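Side-chain contacts in major pilin protein fimA (Silicibacter pomeroyi, PDB 2IMH), which is of unknown function and belongs to the DUF1028 family: residues V57-H60 / L61-S65; A88-L91 / L92-A96. One frame throughout, in Å; residues are numbered along the deposited sequence.

Contact 1: V57-H60 / L61-S65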
loop_
_atom_site.group_PDB
_atom_site.type_symbol
_atom_site.label_atom_id
_atom_site.label_comp_id
_atom_site.label_asym_id
_atom_site.label_seq_id
_atom_site.Cartn_x
_atom_site.Cartn_y
_atom_site.Cartn_z
ATOM N N VAL A 57 -13.103 5.045 4.556
ATOM C CA VAL A 57 -12.427 6.224 3.975
ATOM C C VAL A 57 -12.443 6.195 2.446
ATOM O O VAL A 57 -12.567 7.248 1.813
ATOM C CB VAL A 57 -10.999 6.423 4.554
ATOM C CG1 VAL A 57 -9.991 5.491 3.912
ATOM C CG2 VAL A 57 -10.552 7.868 4.445
ATOM N N LEU A 58 -12.344 4.998 1.862
ATOM C CA LEU A 58 -12.441 4.858 0.397
ATOM C C LEU A 58 -13.841 5.260 -0.109
ATOM O O LEU A 58 -13.981 5.930 -1.138
ATOM C CB LEU A 58 -12.107 3.431 -0.031
ATOM C CG LEU A 58 -10.646 3.014 0.188
ATOM C CD1 LEU A 58 -10.445 1.555 -0.211
ATOM C CD2 LEU A 58 -9.651 3.898 -0.575
ATOM N N GLN A 59 -14.876 4.872 0.625
ATOM C CA GLN A 59 -16.229 5.294 0.269
ATOM C C GLN A 59 -16.380 6.813 0.287
ATOM O O GLN A 59 -17.003 7.386 -0.607
ATOM C CB GLN A 59 -17.262 4.631 1.180
ATOM C CG GLN A 59 -18.697 4.867 0.699
ATOM C CD GLN A 59 -18.945 4.357 -0.712
ATOM O OE1 GLN A 59 -18.558 3.234 -1.069
ATOM N NE2 GLN A 59 -19.612 5.171 -1.521
ATOM N N HIS A 60 -15.791 7.480 1.283
ATOM C CA HIS A 60 -15.872 8.941 1.309
ATOM C C HIS A 60 -15.188 9.572 0.101
ATOM O O HIS A 60 -15.666 10.570 -0.423
ATOM C CB HIS A 60 -15.329 9.517 2.609
ATOM C CG HIS A 60 -16.206 9.242 3.789
ATOM N ND1 HIS A 60 -17.269 10.052 4.129
ATOM C CD2 HIS A 60 -16.202 8.230 4.688
ATOM C CE1 HIS A 60 -17.867 9.561 5.203
ATOM N NE2 HIS A 60 -17.238 8.457 5.564
ATOM N N LEU A 61 -14.056 9.013 -0.307
ATOM C CA LEU A 61 -13.379 9.448 -1.537
ATOM C C LEU A 61 -14.244 9.233 -2.787
ATOM O O LEU A 61 -14.305 10.113 -3.657
ATOM C CB LEU A 61 -12.056 8.710 -1.701
ATOM C CG LEU A 61 -10.926 9.089 -0.739
ATOM C CD1 LEU A 61 -9.689 8.170 -0.957
ATOM C CD2 LEU A 61 -10.540 10.570 -0.810
ATOM N N ARG A 62 -14.880 8.061 -2.888
ATOM C CA ARG A 62 -15.737 7.764 -4.043
ATOM C C ARG A 62 -16.828 8.808 -4.132
ATOM O O ARG A 62 -17.222 9.191 -5.214
ATOM C CB ARG A 62 -16.447 6.421 -3.912
ATOM C CG ARG A 62 -15.570 5.220 -3.981
ATOM C CD ARG A 62 -16.383 3.936 -3.993
ATOM N NE ARG A 62 -15.440 2.828 -3.879
ATOM C CZ ARG A 62 -15.172 2.164 -2.762
ATOM N NH1 ARG A 62 -14.264 1.194 -2.787
ATOM N NH2 ARG A 62 -15.812 2.445 -1.632
ATOM N N ASP A 63 -17.324 9.225 -2.972
ATOM C CA ASP A 63 -18.449 10.144 -2.893
ATOM C C ASP A 63 -18.039 11.622 -2.940
ATOM O O ASP A 63 -18.861 12.506 -2.705
ATOM C CB ASP A 63 -19.289 9.826 -1.654
ATOM C CG ASP A 63 -20.042 8.497 -1.779
ATOM O OD1 ASP A 63 -20.325 8.045 -2.922
ATOM O OD2 ASP A 63 -20.366 7.910 -0.730
ATOM N N GLY A 64 -16.781 11.892 -3.284
ATOM C CA GLY A 64 -16.347 13.261 -3.579
ATOM C C GLY A 64 -15.782 14.086 -2.439
ATOM O O GLY A 64 -15.777 15.321 -2.513
ATOM N N SER A 65 -15.312 13.421 -1.379
ATOM C CA SER A 65 -14.595 14.107 -0.305
ATOM C C SER A 65 -13.110 14.249 -0.628
ATOM O O SER A 65 -12.477 13.296 -1.082
ATOM C CB SER A 65 -14.704 13.333 1.012
ATOM O OG SER A 65 -16.015 13.324 1.534
HETATM O O HOH W 1 -18.242 12.469 0.528
#

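Contact 2: A88-L91 / L92-A96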
loop_
_atom_site.group_PDB
_atom_site.type_symbol
_atom_site.label_atom_id
_atom_site.label_comp_id
_atom_site.label_asym_id
_atom_site.label_seq_id
_atom_site.Cartn_x
_atom_site.Cartn_y
_atom_site.Cartn_z
ATOM N N ALA A 88 -4.921 8.191 3.595
ATOM C CA ALA A 88 -5.749 7.955 2.413
ATOM C C ALA A 88 -5.274 8.845 1.301
ATOM O O ALA A 88 -4.864 9.981 1.546
ATOM C CB ALA A 88 -7.217 8.255 2.704
HETATM N N MSE A 89 -5.376 8.352 0.070
HETATM C CA MSE A 89 -4.909 9.113 -1.074
HETATM C C MSE A 89 -5.931 8.970 -2.190
HETATM O O MSE A 89 -6.447 7.880 -2.398
HETATM C CB MSE A 89 -3.544 8.568 -1.551
HETATM C CG MSE A 89 -2.979 9.307 -2.744
HETATM SE SE MSE A 89 -1.718 8.188 -3.748
HETATM C CE MSE A 89 -2.997 6.939 -4.539
ATOM N N ASP A 90 -6.230 10.056 -2.904
ATOM C CA ASP A 90 -7.207 9.996 -3.986
ATOM C C ASP A 90 -6.539 9.644 -5.306
ATOM O O ASP A 90 -5.328 9.424 -5.346
ATOM C CB ASP A 90 -8.076 11.276 -4.070
ATOM C CG ASP A 90 -7.354 12.490 -4.674
ATOM O OD1 ASP A 90 -6.228 12.380 -5.214
ATOM O OD2 ASP A 90 -7.973 13.595 -4.604
ATOM N N LEU A 91 -7.334 9.583 -6.378
ATOM C CA LEU A 91 -6.842 9.074 -7.659
ATOM C C LEU A 91 -5.864 10.012 -8.345
ATOM O O LEU A 91 -5.191 9.608 -9.308
ATOM C CB LEU A 91 -8.009 8.748 -8.604
ATOM C CG LEU A 91 -8.908 7.589 -8.182
ATOM C CD1 LEU A 91 -10.110 7.527 -9.121
ATOM C CD2 LEU A 91 -8.149 6.239 -8.204
ATOM N N LEU A 92 -5.753 11.243 -7.847
ATOM C CA LEU A 92 -4.784 12.194 -8.378
ATOM C C LEU A 92 -3.634 12.461 -7.403
ATOM O O LEU A 92 -2.869 13.423 -7.582
ATOM C CB LEU A 92 -5.476 13.502 -8.790
ATOM C CG LEU A 92 -6.232 13.411 -10.128
ATOM C CD1 LEU A 92 -7.267 14.508 -10.260
ATOM C CD2 LEU A 92 -5.243 13.425 -11.298
ATOM N N GLY A 93 -3.523 11.620 -6.367
ATOM C CA GLY A 93 -2.350 11.650 -5.498
ATOM C C GLY A 93 -2.435 12.589 -4.312
ATOM O O GLY A 93 -1.480 12.690 -3.537
ATOM N N ASN A 94 -3.568 13.274 -4.162
ATOM C CA ASN A 94 -3.836 14.081 -2.969
ATOM C C ASN A 94 -4.001 13.164 -1.777
ATOM O O ASN A 94 -4.616 12.114 -1.907
ATOM C CB ASN A 94 -5.121 14.876 -3.189
ATOM C CG ASN A 94 -5.018 15.758 -4.392
ATOM O OD1 ASN A 94 -4.250 16.731 -4.391
ATOM N ND2 ASN A 94 -5.727 15.398 -5.452
ATOM N N ALA A 95 -3.449 13.549 -0.628
ATOM C CA ALA A 95 -3.409 12.621 0.519
ATOM C C ALA A 95 -3.484 13.312 1.856
ATOM O O ALA A 95 -3.134 14.488 1.975
ATOM C CB ALA A 95 -2.161 11.778 0.455
ATOM N N ALA A 96 -3.927 12.569 2.865
ATOM C CA ALA A 96 -3.982 13.079 4.224
ATOM C C ALA A 96 -3.861 11.918 5.196
ATOM O O ALA A 96 -4.205 10.785 4.860
ATOM C CB ALA A 96 -5.289 13.773 4.459
#

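Contact 1: V57-H60 / L61-S65
His60 O, a carbonyl in the last turn of its helix, accepts the backbone N-H of Ser65 over 3.0 Å and a weak second one from Asp63 N. A water bridges Ser65 OG, 2.6 Å away, and, weakly, the same His60 O. On the outer surface Gln59 uses both ends of its amide. Its CG is anti to the backbone N (chi1 -171°) and the chain then bends at chi2, which turns the amide toward the following turn of the helix. Gln59 NE2 donates to Asp63 OD2 at 2.9 Å in a nearly straight bond; the oxygen lies in the amide plane, yet is itself approached from above the carboxylate. Gln59 OE1 takes Arg62 NH2 at 2.9 Å from above its carbonyl plane, the two side chains crossing at about a right angle. A glutamine suits this place because it can accept from a cation and donate to an anion at once. The strongest partner of Arg62 is Asn38, at NE, and NH1 forms a salt bridge to Asp36; together they probably hold the chain extended. Gly64, with the positive phi (92°) at which a CB would strike the preceding carbonyl, sends its N-H to Leu61 O, 3.1 Å away; with the Ser65 N bond to His60 O this makes a Schellman motif, a common ending for a helix.

Contact 2: A88-L91 / L92-A96
Asp90 OD1 collects three N-H groups from the chain that follows it: Leu92 N at 2.9 Å, Asn94 N at 3.0 Å and Asn94 ND2 at 3.1 Å. Both backbone donors arrive from above the carboxylate plane, whereas the amide nitrogen comes in on the syn lone pair. Asn94 ND2 also reaches the syn lone pair of Asp90 OD2, at 3.0 Å, and so straddles the two oxygens, with the amide turned almost perpendicular to the carboxylate (86°). Such a cluster of donors would probably favour the charged form of the aspartate. Asp90 can do this because its CG sits between its own N and carbonyl carbon (chi1 75°), which folds the carboxylate back over the turn; the bond to Leu92 N closes an Asx turn. With an alanine here the acceptor is gone, which would probably leave the N-H groups of Leu92 and Asn94 without their mate and the Asn94 amide free to turn.

The backbone provides the frame. Gly93 N meets Asp90 O at 3.0 Å to close a type I turn, and Gly93 adopts a positive phi that a CB would block. Asp90 N then donates to Asn94 O at 2.8 Å, giving a type I turn with a G1 bulge. Beyond it Ala88 and Ala96 form an antiparallel hydrogen-bonded pair, and Met89 and Ala95 a non-hydrogen-bonded one whose CB atoms pack at 4.0 Å. Met89, present as selenomethionine, lays CG and SE beside Gly93 CA.

The hairpin joins strand 85-90 to strand 95-99, an edge strand of the four-stranded sheet, while Met89 bonds through its backbone to Met41 of strand 40-45. Pro67 of helix 67-76 touches Asp90, Asn94 and Ala96, and Met89 and Leu91 rest on Ile17 of strand 16-23.

In the fold
Contact 1 comes first along the chain, at the end of helix 51-62; helix 67-76 follows, and the chain then enters strand 85-90 and the hairpin of contact 2. Their centres lie about 11 Å apart, on the same side of the chain's centre, and they meet directly. Val57 CG2 packs 3.8 Å from Ala88 CB, and Leu61 CD1 lies 3.6 Å from Met89 O, so this end of the helix packs against strand 85-90 of the four-stranded antiparallel sheet. Helix 67-76 borders both contacts. The end of helix 51-62 and the hairpin turn thus pack together where helix meets sheet, a structural role with no function assigned to it.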